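Local coordinates for protein Pyrsv_gp04 (Pyrobaculum spherical virus, PDB 2VXZ) that is of unknown function but probably binds DNA as a winged-helix transcriptional regulator of the virus, at residues 9-20 with 44-54. Sequence-based numbering, arbitrary orientation.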
ATOM      1  N   VAL A   9     -25.590   2.056  -5.838  1.00 27.68           N
ATOM      2  CA  VAL A   9     -24.688   0.899  -5.746  1.00 26.90           C
ATOM      3  C   VAL A   9     -24.028   0.571  -7.088  1.00 26.00           C
ATOM      4  O   VAL A   9     -22.830   0.336  -7.142  1.00 24.83           O
ATOM      5  CB  VAL A   9     -25.406  -0.350  -5.173  1.00 26.89           C
ATOM      6  CG1 VAL A   9     -24.544  -1.615  -5.340  1.00 26.84           C
ATOM      7  CG2 VAL A   9     -25.744  -0.121  -3.706  1.00 26.50           C
ATOM      8  N   LEU A  10     -24.806   0.568  -8.163  1.00 25.81           N
ATOM      9  CA  LEU A  10     -24.262   0.287  -9.499  1.00 25.71           C
ATOM     10  C   LEU A  10     -23.141   1.257  -9.878  1.00 25.17           C
ATOM     11  O   LEU A  10     -22.076   0.836 -10.342  1.00 25.19           O
ATOM     12  CB  LEU A  10     -25.377   0.324 -10.546  1.00 26.46           C
ATOM     13  CG  LEU A  10     -24.958   0.068 -11.993  1.00 27.56           C
ATOM     14  CD1 LEU A  10     -26.039  -0.674 -12.755  1.00 29.77           C
ATOM     15  CD2 LEU A  10     -24.607   1.387 -12.705  1.00 31.81           C
ATOM     16  N   VAL A  11     -23.385   2.548  -9.678  1.00 24.68           N
ATOM     17  CA  VAL A  11     -22.401   3.582 -10.015  1.00 24.51           C
ATOM     18  C   VAL A  11     -21.151   3.430  -9.150  1.00 23.65           C
ATOM     19  O   VAL A  11     -20.035   3.482  -9.643  1.00 23.62           O
ATOM     20  CB  VAL A  11     -23.003   5.003  -9.834  1.00 24.66           C
ATOM     21  CG1 VAL A  11     -21.899   6.054  -9.750  1.00 25.77           C
ATOM     22  CG2 VAL A  11     -23.946   5.310 -10.974  1.00 26.17           C
ATOM     23  N   ARG A  12     -21.338   3.203  -7.856  1.00 23.10           N
ATOM     24  CA  ARG A  12     -20.199   3.057  -6.961  1.00 23.60           C
ATOM     25  C   ARG A  12     -19.366   1.810  -7.236  1.00 22.67           C
ATOM     26  O   ARG A  12     -18.161   1.863  -7.166  1.00 22.18           O
ATOM     27  CB  ARG A  12     -20.661   3.065  -5.497  1.00 23.72           C
ATOM     28  CG  ARG A  12     -21.418   4.329  -5.084  1.00 26.97           C
ATOM     29  CD  ARG A  12     -20.729   5.603  -5.488  1.00 29.50           C
ATOM     30  NE  ARG A  12     -20.870   6.645  -4.464  1.00 30.64           N
ATOM     31  CZ  ARG A  12     -19.969   7.599  -4.237  1.00 32.01           C
ATOM     32  NH1 ARG A  12     -18.879   7.672  -4.976  1.00 31.59           N
ATOM     33  NH2 ARG A  12     -20.164   8.494  -3.284  1.00 32.85           N
ATOM     34  N   LEU A  13     -20.009   0.689  -7.551  1.00 22.92           N
ATOM     35  CA  LEU A  13     -19.267  -0.531  -7.887  1.00 23.44           C
ATOM     36  C   LEU A  13     -18.411  -0.295  -9.119  1.00 23.68           C
ATOM     37  O   LEU A  13     -17.242  -0.679  -9.158  1.00 22.48           O
ATOM     38  CB  LEU A  13     -20.219  -1.693  -8.146  1.00 22.90           C
ATOM     39  CG  LEU A  13     -20.963  -2.216  -6.919  1.00 23.12           C
ATOM     40  CD1 LEU A  13     -22.001  -3.245  -7.335  1.00 23.91           C
ATOM     41  CD2 LEU A  13     -20.016  -2.797  -5.881  1.00 21.95           C
ATOM     42  N   ARG A  14     -19.016   0.339 -10.122  1.00 24.49           N
ATOM     43  CA  ARG A  14     -18.362   0.688 -11.389  1.00 25.32           C
ATOM     44  C   ARG A  14     -17.150   1.597 -11.135  1.00 24.75           C
ATOM     45  O   ARG A  14     -16.056   1.381 -11.673  1.00 24.58           O
ATOM     46  CB  ARG A  14     -19.422   1.394 -12.255  1.00 25.37           C
ATOM     47  CG  ARG A  14     -19.100   1.698 -13.676  1.00 27.77           C
ATOM     48  CD  ARG A  14     -20.375   2.219 -14.374  1.00 30.09           C
ATOM     49  NE  ARG A  14     -21.220   1.150 -14.924  1.00 34.32           N
ATOM     50  CZ  ARG A  14     -22.497   1.295 -15.286  0.70 35.13           C
ATOM     51  NH1 ARG A  14     -23.128   2.457 -15.128  1.00 36.83           N
ATOM     52  NH2 ARG A  14     -23.159   0.265 -15.800  1.00 35.84           N
ATOM     53  N   ASP A  15     -17.352   2.598 -10.293  1.00 24.40           N
ATOM     54  CA  ASP A  15     -16.294   3.532  -9.941  1.00 24.08           C
ATOM     55  C   ASP A  15     -15.124   2.883  -9.208  1.00 23.54           C
ATOM     56  O   ASP A  15     -13.979   3.216  -9.490  1.00 22.87           O
ATOM     57  CB  ASP A  15     -16.841   4.692  -9.114  1.00 24.97           C
ATOM     58  CG  ASP A  15     -17.761   5.612  -9.925  1.00 26.20           C
ATOM     59  OD1 ASP A  15     -17.862   5.483 -11.163  1.00 31.28           O
ATOM     60  OD2 ASP A  15     -18.400   6.453  -9.295  1.00 29.19           O
ATOM     61  N   ILE A  16     -15.401   1.945  -8.305  1.00 21.90           N
ATOM     62  CA  ILE A  16     -14.327   1.279  -7.559  1.00 21.96           C
ATOM     63  C   ILE A  16     -13.490   0.447  -8.536  1.00 21.69           C
ATOM     64  O   ILE A  16     -12.263   0.501  -8.518  1.00 21.40           O
ATOM     65  CB  ILE A  16     -14.883   0.394  -6.422  1.00 21.29           C
ATOM     66  CG1 ILE A  16     -15.503   1.262  -5.322  1.00 22.19           C
ATOM     67  CG2 ILE A  16     -13.769  -0.471  -5.803  1.00 21.74           C
ATOM     68  CD1 ILE A  16     -16.315   0.458  -4.287  1.00 21.75           C
ATOM     69  N   LEU A  17     -14.156  -0.310  -9.399  1.00 21.95           N
ATOM     70  CA  LEU A  17     -13.444  -1.128 -10.390  1.00 22.50           C
ATOM     71  C   LEU A  17     -12.586  -0.265 -11.327  1.00 22.91           C
ATOM     72  O   LEU A  17     -11.454  -0.627 -11.663  1.00 22.80           O
ATOM     73  CB  LEU A  17     -14.428  -1.988 -11.179  1.00 22.23           C
ATOM     74  CG  LEU A  17     -15.093  -3.112 -10.365  1.00 22.85           C
ATOM     75  CD1 LEU A  17     -16.118  -3.862 -11.226  1.00 22.54           C
ATOM     76  CD2 LEU A  17     -14.071  -4.089  -9.776  1.00 22.02           C
ATOM     77  N   ALA A  18     -13.116   0.891 -11.715  1.00 23.84           N
ATOM     78  CA  ALA A  18     -12.358   1.829 -12.557  1.00 24.08           C
ATOM     79  C   ALA A  18     -11.117   2.351 -11.840  1.00 24.76           C
ATOM     80  O   ALA A  18     -10.031   2.413 -12.421  1.00 24.91           O
ATOM     81  CB  ALA A  18     -13.230   2.972 -12.964  1.00 24.59           C
ATOM     82  N   LEU A  19     -11.287   2.739 -10.580  1.00 24.96           N
ATOM     83  CA  LEU A  19     -10.185   3.235  -9.760  1.00 25.39           C
ATOM     84  C   LEU A  19      -9.078   2.180  -9.644  1.00 25.71           C
ATOM     85  O   LEU A  19      -7.900   2.505  -9.698  1.00 26.04           O
ATOM     86  CB  LEU A  19     -10.710   3.633  -8.375  1.00 25.44           C
ATOM     87  CG  LEU A  19      -9.904   4.507  -7.427  1.00 26.46           C
ATOM     88  CD1 LEU A  19      -9.471   5.797  -8.102  1.00 28.45           C
ATOM     89  CD2 LEU A  19     -10.708   4.805  -6.143  1.00 26.62           C
ATOM     90  N   LEU A  20      -9.468   0.915  -9.492  1.00 25.34           N
ATOM     91  CA  LEU A  20      -8.505  -0.186  -9.400  1.00 25.48           C
ATOM     92  C   LEU A  20      -7.838  -0.615 -10.710  1.00 25.95           C
ATOM     93  O   LEU A  20      -6.861  -1.365 -10.676  1.00 24.84           O
ATOM     94  CB  LEU A  20      -9.165  -1.415  -8.771  1.00 25.30           C
ATOM     95  CG  LEU A  20      -9.640  -1.226  -7.334  1.00 24.23           C
ATOM     96  CD1 LEU A  20     -10.425  -2.443  -6.900  1.00 24.95           C
ATOM     97  CD2 LEU A  20      -8.463  -0.941  -6.390  1.00 24.08           C
ATOM     98  N   LEU A  44     -19.295  -2.216  -0.279  1.00 18.89           N
ATOM     99  CA  LEU A  44     -19.157  -2.317  -1.734  1.00 19.44           C
ATOM    100  C   LEU A  44     -18.022  -3.252  -2.126  1.00 19.45           C
ATOM    101  O   LEU A  44     -18.140  -4.014  -3.090  1.00 20.31           O
ATOM    102  CB  LEU A  44     -18.915  -0.948  -2.333  1.00 18.57           C
ATOM    103  CG  LEU A  44     -20.125  -0.022  -2.313  1.00 20.03           C
ATOM    104  CD1 LEU A  44     -19.698   1.439  -2.450  1.00 21.46           C
ATOM    105  CD2 LEU A  44     -21.132  -0.408  -3.385  1.00 20.11           C
ATOM    106  N   ILE A  45     -16.915  -3.185  -1.391  1.00 20.25           N
ATOM    107  CA  ILE A  45     -15.779  -4.054  -1.664  1.00 20.20           C
ATOM    108  C   ILE A  45     -16.160  -5.501  -1.392  1.00 20.17           C
ATOM    109  O   ILE A  45     -15.803  -6.406  -2.149  1.00 20.55           O
ATOM    110  CB  ILE A  45     -14.535  -3.639  -0.865  1.00 19.95           C
ATOM    111  CG1 ILE A  45     -13.987  -2.321  -1.439  1.00 20.55           C
ATOM    112  CG2 ILE A  45     -13.463  -4.735  -0.947  1.00 20.60           C
ATOM    113  CD1 ILE A  45     -13.181  -1.485  -0.479  1.00 22.11           C
ATOM    114  N   TYR A  46     -16.925  -5.719  -0.328  1.00 19.53           N
ATOM    115  CA  TYR A  46     -17.478  -7.030  -0.041  1.00 19.39           C
ATOM    116  C   TYR A  46     -18.331  -7.587  -1.196  1.00 19.28           C
ATOM    117  O   TYR A  46     -18.201  -8.764  -1.579  1.00 18.56           O
ATOM    118  CB  TYR A  46     -18.309  -6.956   1.240  1.00 19.86           C
ATOM    119  CG  TYR A  46     -19.032  -8.235   1.578  1.00 19.36           C
ATOM    120  CD1 TYR A  46     -18.340  -9.340   2.057  1.00 20.63           C
ATOM    121  CD2 TYR A  46     -20.403  -8.340   1.426  1.00 18.98           C
ATOM    122  CE1 TYR A  46     -19.006 -10.519   2.369  1.00 20.74           C
ATOM    123  CE2 TYR A  46     -21.073  -9.514   1.738  1.00 19.26           C
ATOM    124  CZ  TYR A  46     -20.366 -10.596   2.205  1.00 19.84           C
ATOM    125  OH  TYR A  46     -21.044 -11.755   2.518  0.70 19.05           O
ATOM    126  N   VAL A  47     -19.212  -6.755  -1.735  1.00 18.90           N
ATOM    127  CA  VAL A  47     -20.040  -7.167  -2.853  1.00 19.38           C
ATOM    128  C   VAL A  47     -19.171  -7.577  -4.054  1.00 19.42           C
ATOM    129  O   VAL A  47     -19.436  -8.600  -4.685  1.00 20.21           O
ATOM    130  CB  VAL A  47     -21.038  -6.061  -3.246  1.00 18.87           C
ATOM    131  CG1 VAL A  47     -21.702  -6.373  -4.581  1.00 20.20           C
ATOM    132  CG2 VAL A  47     -22.094  -5.895  -2.148  1.00 18.39           C
ATOM    133  N   LEU A  48     -18.156  -6.775  -4.361  1.00 19.81           N
ATOM    134  CA  LEU A  48     -17.212  -7.092  -5.455  1.00 20.54           C
ATOM    135  C   LEU A  48     -16.452  -8.404  -5.218  1.00 21.04           C
ATOM    136  O   LEU A  48     -16.255  -9.197  -6.154  1.00 20.99           O
ATOM    137  CB  LEU A  48     -16.221  -5.947  -5.679  1.00 20.70           C
ATOM    138  CG  LEU A  48     -16.809  -4.667  -6.282  1.00 20.29           C
ATOM    139  CD1 LEU A  48     -15.765  -3.542  -6.270  1.00 20.63           C
ATOM    140  CD2 LEU A  48     -17.349  -4.889  -7.708  1.00 20.43           C
ATOM    141  N   GLU A  49     -16.056  -8.632  -3.970  1.00 21.63           N
ATOM    142  CA  GLU A  49     -15.338  -9.844  -3.579  1.00 22.15           C
ATOM    143  C   GLU A  49     -16.231 -11.069  -3.771  1.00 21.64           C
ATOM    144  O   GLU A  49     -15.792 -12.090  -4.296  1.00 20.24           O
ATOM    145  CB  GLU A  49     -14.885  -9.708  -2.125  1.00 22.35           C
ATOM    146  CG  GLU A  49     -13.790 -10.645  -1.659  1.00 24.05           C
ATOM    147  CD  GLU A  49     -13.244 -10.230  -0.285  1.00 25.87           C
ATOM    148  OE1 GLU A  49     -14.006  -9.628   0.508  1.00 33.74           O
ATOM    149  OE2 GLU A  49     -12.061 -10.492  -0.008  1.00 33.63           O
ATOM    150  N   LYS A  50     -17.489 -10.963  -3.355  1.00 21.35           N
ATOM    151  CA  LYS A  50     -18.440 -12.063  -3.506  1.00 22.40           C
ATOM    152  C   LYS A  50     -18.711 -12.361  -4.977  1.00 22.35           C
ATOM    153  O   LYS A  50     -18.911 -13.510  -5.347  1.00 22.61           O
ATOM    154  CB  LYS A  50     -19.754 -11.740  -2.792  1.00 22.93           C
ATOM    155  CG  LYS A  50     -19.639 -11.758  -1.271  1.00 25.44           C
ATOM    156  CD  LYS A  50     -19.651 -13.174  -0.681  0.70 27.74           C
ATOM    157  CE  LYS A  50     -20.964 -13.889  -0.951  0.50 29.07           C
ATOM    158  NZ  LYS A  50     -21.397 -14.756   0.184  1.00 31.36           N
ATOM    159  N   GLU A  51     -18.703 -11.315  -5.801  1.00 22.25           N
ATOM    160  CA  GLU A  51     -18.852 -11.438  -7.248  1.00 22.85           C
ATOM    161  C   GLU A  51     -17.572 -11.893  -7.966  1.00 22.64           C
ATOM    162  O   GLU A  51     -17.581 -12.074  -9.186  1.00 22.05           O
ATOM    163  CB  GLU A  51     -19.306 -10.100  -7.829  1.00 23.05           C
ATOM    164  CG  GLU A  51     -20.745  -9.729  -7.486  1.00 24.97           C
ATOM    165  CD  GLU A  51     -21.151  -8.381  -8.059  0.70 24.99           C
ATOM    166  OE1 GLU A  51     -20.288  -7.709  -8.671  1.00 29.45           O
ATOM    167  OE2 GLU A  51     -22.328  -7.994  -7.887  1.00 28.87           O
ATOM    168  N   GLY A  52     -16.482 -12.060  -7.223  1.00 22.15           N
ATOM    169  CA  GLY A  52     -15.210 -12.505  -7.794  1.00 22.47           C
ATOM    170  C   GLY A  52     -14.402 -11.418  -8.502  1.00 22.68           C
ATOM    171  O   GLY A  52     -13.380 -11.719  -9.124  1.00 22.08           O
ATOM    172  N   ARG A  53     -14.830 -10.162  -8.379  1.00 23.06           N
ATOM    173  CA  ARG A  53     -14.225  -9.039  -9.130  1.00 23.64           C
ATOM    174  C   ARG A  53     -13.012  -8.410  -8.457  1.00 24.02           C
ATOM    175  O   ARG A  53     -12.206  -7.756  -9.122  1.00 24.08           O
ATOM    176  CB  ARG A  53     -15.255  -7.932  -9.373  1.00 24.00           C
ATOM    177  CG  ARG A  53     -16.491  -8.341 -10.164  1.00 26.46           C
ATOM    178  CD  ARG A  53     -16.159  -8.859 -11.564  1.00 30.95           C
ATOM    179  NE  ARG A  53     -15.449  -7.897 -12.416  1.00 33.55           N
ATOM    180  CZ  ARG A  53     -16.022  -7.063 -13.293  1.00 34.54           C
ATOM    181  NH1 ARG A  53     -17.340  -7.017 -13.438  1.00 36.49           N
ATOM    182  NH2 ARG A  53     -15.266  -6.257 -14.032  1.00 34.04           N
ATOM    183  N   VAL A  54     -12.890  -8.572  -7.146  1.00 24.16           N
ATOM    184  CA  VAL A  54     -11.701  -8.117  -6.439  1.00 24.37           C
ATOM    185  C   VAL A  54     -11.249  -9.163  -5.445  1.00 25.54           C
ATOM    186  O   VAL A  54     -12.001 -10.090  -5.107  1.00 24.82           O
ATOM    187  CB  VAL A  54     -11.926  -6.793  -5.672  1.00 24.68           C
ATOM    188  CG1 VAL A  54     -12.400  -5.694  -6.600  1.00 24.80           C
ATOM    189  CG2 VAL A  54     -12.908  -7.006  -4.508  1.00 22.87           C
TER
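The guanidinium of Arg53 presents one face to Leu17, whose CD1 stands 3.7 Å above the plane, over the centre of the group. Two successive bends of the arginine chain (chi2 -60°, chi3 -59°) curl this flat end back across the leucine, so the two side chains meet at about a right angle. The other branch of Leu17, CD2, meets Val54 CG1 at 3.9 Å; the same valine methyl also receives Leu20 CD1. Leu17 and Leu48 slide past one another in opposite directions, while Leu48 CD1 reaches Ile16 CG2 at 3.7 Å and its CG lies against Leu13 CD2. Farther along, Leu44 is a knob in a hole formed by Val9, Arg12, Leu13 and Ile16. Its CB presses on Ile16 CD1 at 3.5 Å, its CD1 on Arg12 CB and its CD2 on Leu13 CD2. Arg12 lends only its aliphatic root here: the chain bends away, and NH1 donates a hydrogen bond to Leu34 O. Val9 and Val47 border this apolar patch. Cohesion across the interface is thus almost wholly aliphatic, with the exposed Arg53 laid over Leu17 at one end. The helical segments 9-20 and 44-50 cross at -76°, their axes 10.2 Å apart at closest approach. Gly52, at positive phi, closes helix 38-50 with a Schellman motif, from which the chain continues through Arg53 and Val54 into strand 55-59. Leu34 of helix 27-34 and Val65 of strand 62-66 extend the same core. Helix 7-20, strand 25-26, helices 27-34 and 38-50 and the 55-59/62-66 hairpin follow the order of a winged helix-turn-helix, in which this contact seats helix 38-50, the probable recognition helix, against the first helix.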